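Local coordinates for protein acyl-homoserine-lactone synthase (PDB 6WNS) that probably makes acyl-homoserine lactone quorum-sensing signals by transferring an acyl group from acyl-coenzyme A to S-adenosylmethionine, the acylated product then closing to the lactone, at residues Val18-Phe23 with Tyr57-Leu61. Residues are numbered along the deposited sequence; the frame is centred on the assembly and turned at random.
Sequences VLERYF and YVLAL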
loop_
_atom_site.group_PDB
_atom_site.type_symbol
_atom_site.label_atom_id
_atom_site.label_comp_id
_atom_site.label_asym_id
_atom_site.label_seq_id
_atom_site.Cartn_x
_atom_site.Cartn_y
_atom_site.Cartn_z
ATOM N N VAL A 18 3.387 -16.859 -5.899
ATOM C CA VAL A 18 2.598 -15.611 -5.818
ATOM C C VAL A 18 3.620 -14.467 -5.950
ATOM O O VAL A 18 3.316 -13.434 -6.664
ATOM C CB VAL A 18 1.748 -15.544 -4.529
ATOM C CG1 VAL A 18 1.214 -14.154 -4.236
ATOM C CG2 VAL A 18 0.589 -16.556 -4.574
ATOM N N LEU A 19 4.715 -14.513 -5.214
ATOM C CA LEU A 19 5.665 -13.365 -5.282
ATOM C C LEU A 19 6.265 -13.200 -6.707
ATOM O O LEU A 19 6.464 -12.051 -7.145
ATOM C CB LEU A 19 6.740 -13.491 -4.187
ATOM C CG LEU A 19 6.313 -13.167 -2.736
ATOM C CD1 LEU A 19 7.295 -13.718 -1.714
ATOM C CD2 LEU A 19 6.074 -11.668 -2.499
ATOM N N GLU A 20 6.617 -14.284 -7.368
ATOM C CA GLU A 20 7.156 -14.268 -8.752
ATOM C C GLU A 20 6.121 -13.604 -9.656
ATOM O O GLU A 20 6.517 -12.668 -10.332
ATOM C CB GLU A 20 7.614 -15.676 -9.160
ATOM C CG GLU A 20 8.988 -15.892 -8.600
ATOM C CD GLU A 20 9.509 -17.294 -8.441
ATOM O OE1 GLU A 20 8.889 -18.211 -9.009
ATOM O OE2 GLU A 20 10.560 -17.427 -7.770
ATOM N N ARG A 21 4.820 -13.958 -9.529
ATOM C CA ARG A 21 3.758 -13.300 -10.330
ATOM C C ARG A 21 3.655 -11.833 -9.916
ATOM O O ARG A 21 3.481 -10.998 -10.777
ATOM C CB ARG A 21 2.429 -14.055 -10.190
ATOM C CG ARG A 21 2.468 -15.412 -10.890
ATOM C CD ARG A 21 1.103 -16.021 -11.121
ATOM N NE ARG A 21 0.268 -16.029 -9.930
ATOM C CZ ARG A 21 0.271 -16.986 -9.003
ATOM N NH1 ARG A 21 1.093 -18.028 -9.114
ATOM N NH2 ARG A 21 -0.571 -16.877 -7.982
ATOM N N TYR A 22 3.758 -11.548 -8.616
ATOM C CA TYR A 22 3.620 -10.187 -8.076
ATOM C C TYR A 22 4.711 -9.286 -8.724
ATOM O O TYR A 22 4.376 -8.179 -9.179
ATOM C CB TYR A 22 3.744 -10.248 -6.545
ATOM C CG TYR A 22 3.933 -8.904 -5.910
ATOM C CD1 TYR A 22 2.896 -7.976 -5.908
ATOM C CD2 TYR A 22 5.148 -8.517 -5.341
ATOM C CE1 TYR A 22 3.074 -6.692 -5.428
ATOM C CE2 TYR A 22 5.297 -7.253 -4.766
ATOM C CZ TYR A 22 4.239 -6.360 -4.742
ATOM O OH TYR A 22 4.429 -5.120 -4.208
ATOM N N PHE A 23 5.974 -9.722 -8.758
ATOM C CA PHE A 23 7.065 -8.894 -9.335
ATOM C C PHE A 23 6.908 -8.731 -10.864
ATOM O O PHE A 23 7.295 -7.709 -11.460
ATOM C CB PHE A 23 8.413 -9.420 -8.917
ATOM C CG PHE A 23 8.692 -9.030 -7.490
ATOM C CD1 PHE A 23 8.721 -9.985 -6.485
ATOM C CD2 PHE A 23 8.934 -7.715 -7.154
ATOM C CE1 PHE A 23 8.952 -9.633 -5.151
ATOM C CE2 PHE A 23 9.183 -7.363 -5.838
ATOM C CZ PHE A 23 9.160 -8.311 -4.830
ATOM N N TYR A 57 4.011 -7.564 2.153
ATOM C CA TYR A 57 3.150 -7.554 0.945
ATOM C C TYR A 57 1.747 -7.976 1.372
ATOM O O TYR A 57 1.488 -9.078 1.892
ATOM C CB TYR A 57 3.758 -8.424 -0.146
ATOM C CG TYR A 57 5.158 -7.995 -0.474
ATOM C CD1 TYR A 57 5.375 -6.905 -1.300
ATOM C CD2 TYR A 57 6.249 -8.616 0.103
ATOM C CE1 TYR A 57 6.670 -6.465 -1.590
ATOM C CE2 TYR A 57 7.538 -8.156 -0.116
ATOM C CZ TYR A 57 7.749 -7.079 -0.975
ATOM O OH TYR A 57 8.994 -6.646 -1.285
ATOM N N VAL A 58 0.830 -7.056 1.166
ATOM C CA VAL A 58 -0.609 -7.281 1.408
ATOM C C VAL A 58 -1.316 -7.503 0.085
ATOM O O VAL A 58 -1.602 -6.517 -0.622
ATOM C CB VAL A 58 -1.227 -6.098 2.134
ATOM C CG1 VAL A 58 -2.632 -6.481 2.562
ATOM C CG2 VAL A 58 -0.368 -5.698 3.333
ATOM N N LEU A 59 -1.543 -8.764 -0.249
ATOM C CA LEU A 59 -1.988 -9.160 -1.595
ATOM C C LEU A 59 -3.417 -9.697 -1.554
ATOM O O LEU A 59 -3.713 -10.630 -0.758
ATOM C CB LEU A 59 -1.000 -10.180 -2.113
ATOM C CG LEU A 59 0.447 -9.639 -2.178
ATOM C CD1 LEU A 59 1.295 -10.681 -2.803
ATOM C CD2 LEU A 59 0.490 -8.307 -2.955
ATOM N N ALA A 60 -4.232 -9.164 -2.461
ATOM C CA ALA A 60 -5.603 -9.654 -2.719
ATOM C C ALA A 60 -5.550 -10.752 -3.796
ATOM O O ALA A 60 -5.116 -10.436 -4.949
ATOM C CB ALA A 60 -6.451 -8.484 -3.099
ATOM N N LEU A 61 -5.960 -11.998 -3.443
ATOM C CA LEU A 61 -5.895 -13.218 -4.307
ATOM C C LEU A 61 -7.298 -13.744 -4.552
ATOM O O LEU A 61 -8.117 -13.155 -3.939
ATOM C CB LEU A 61 -5.125 -14.309 -3.570
ATOM C CG LEU A 61 -3.716 -13.892 -3.174
ATOM C CD1 LEU A 61 -2.880 -15.096 -2.839
ATOM C CD2 LEU A 61 -3.062 -13.052 -4.289
#
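Tyr57 meets three side chains of the helix, Leu19, Tyr22 and Phe23. The closest of these meetings is with Tyr22, whose side chain crosses that of Tyr57 at about a right angle and brings CE2 to 3.5 Å from Tyr57 CD1; the two rings have centroids 5.2 Å apart and planes inclined at 61°, an oblique pairing. Leu19 CD2 comes from the same side of the Tyr57 ring plane, 4.0 Å from Tyr57 CD2, while farther out the phenol oxygen OH meets the rim of the Phe23 ring near its plane, 3.9 Å from CZ. Phe23 in turn has one face covered by Tyr22, with CD2 over the ring centre. Both phenol oxygens are satisfied beyond the contact, Tyr57 OH by the carboxylate of Asp51 and Tyr22 OH by the guanidinium of Arg26, which should restrict how far either ring can shift.

Two residues on, Leu59 divides its methyls between successive turns of the helix: CD2 packs 3.8 Å from Tyr22 CD1, and CD1 slides alongside Val18 CG1. With Tyr22 CG anti to the backbone N (chi1 167°), the ring extends across the strand and reaches both Leu59 and Tyr57. Leu61, just past the strand, meets Val18 tip to tip, its CD1 4.1 Å from Val18 CG2.

The helix segment runs almost perpendicular to the strand segment, at 89° with axes 11.2 Å apart, a gap filled by side chains. Val58 and Ala60 point to the opposite face of the sheet, where they touch helix 121-135, whereas strand 56-60 itself is hydrogen-bonded between antiparallel strands 4-7 and 69-75, with helix 16-31 packed over its other face, consistent with the GNAT-like acetyltransferase fold of autoinducer synthases.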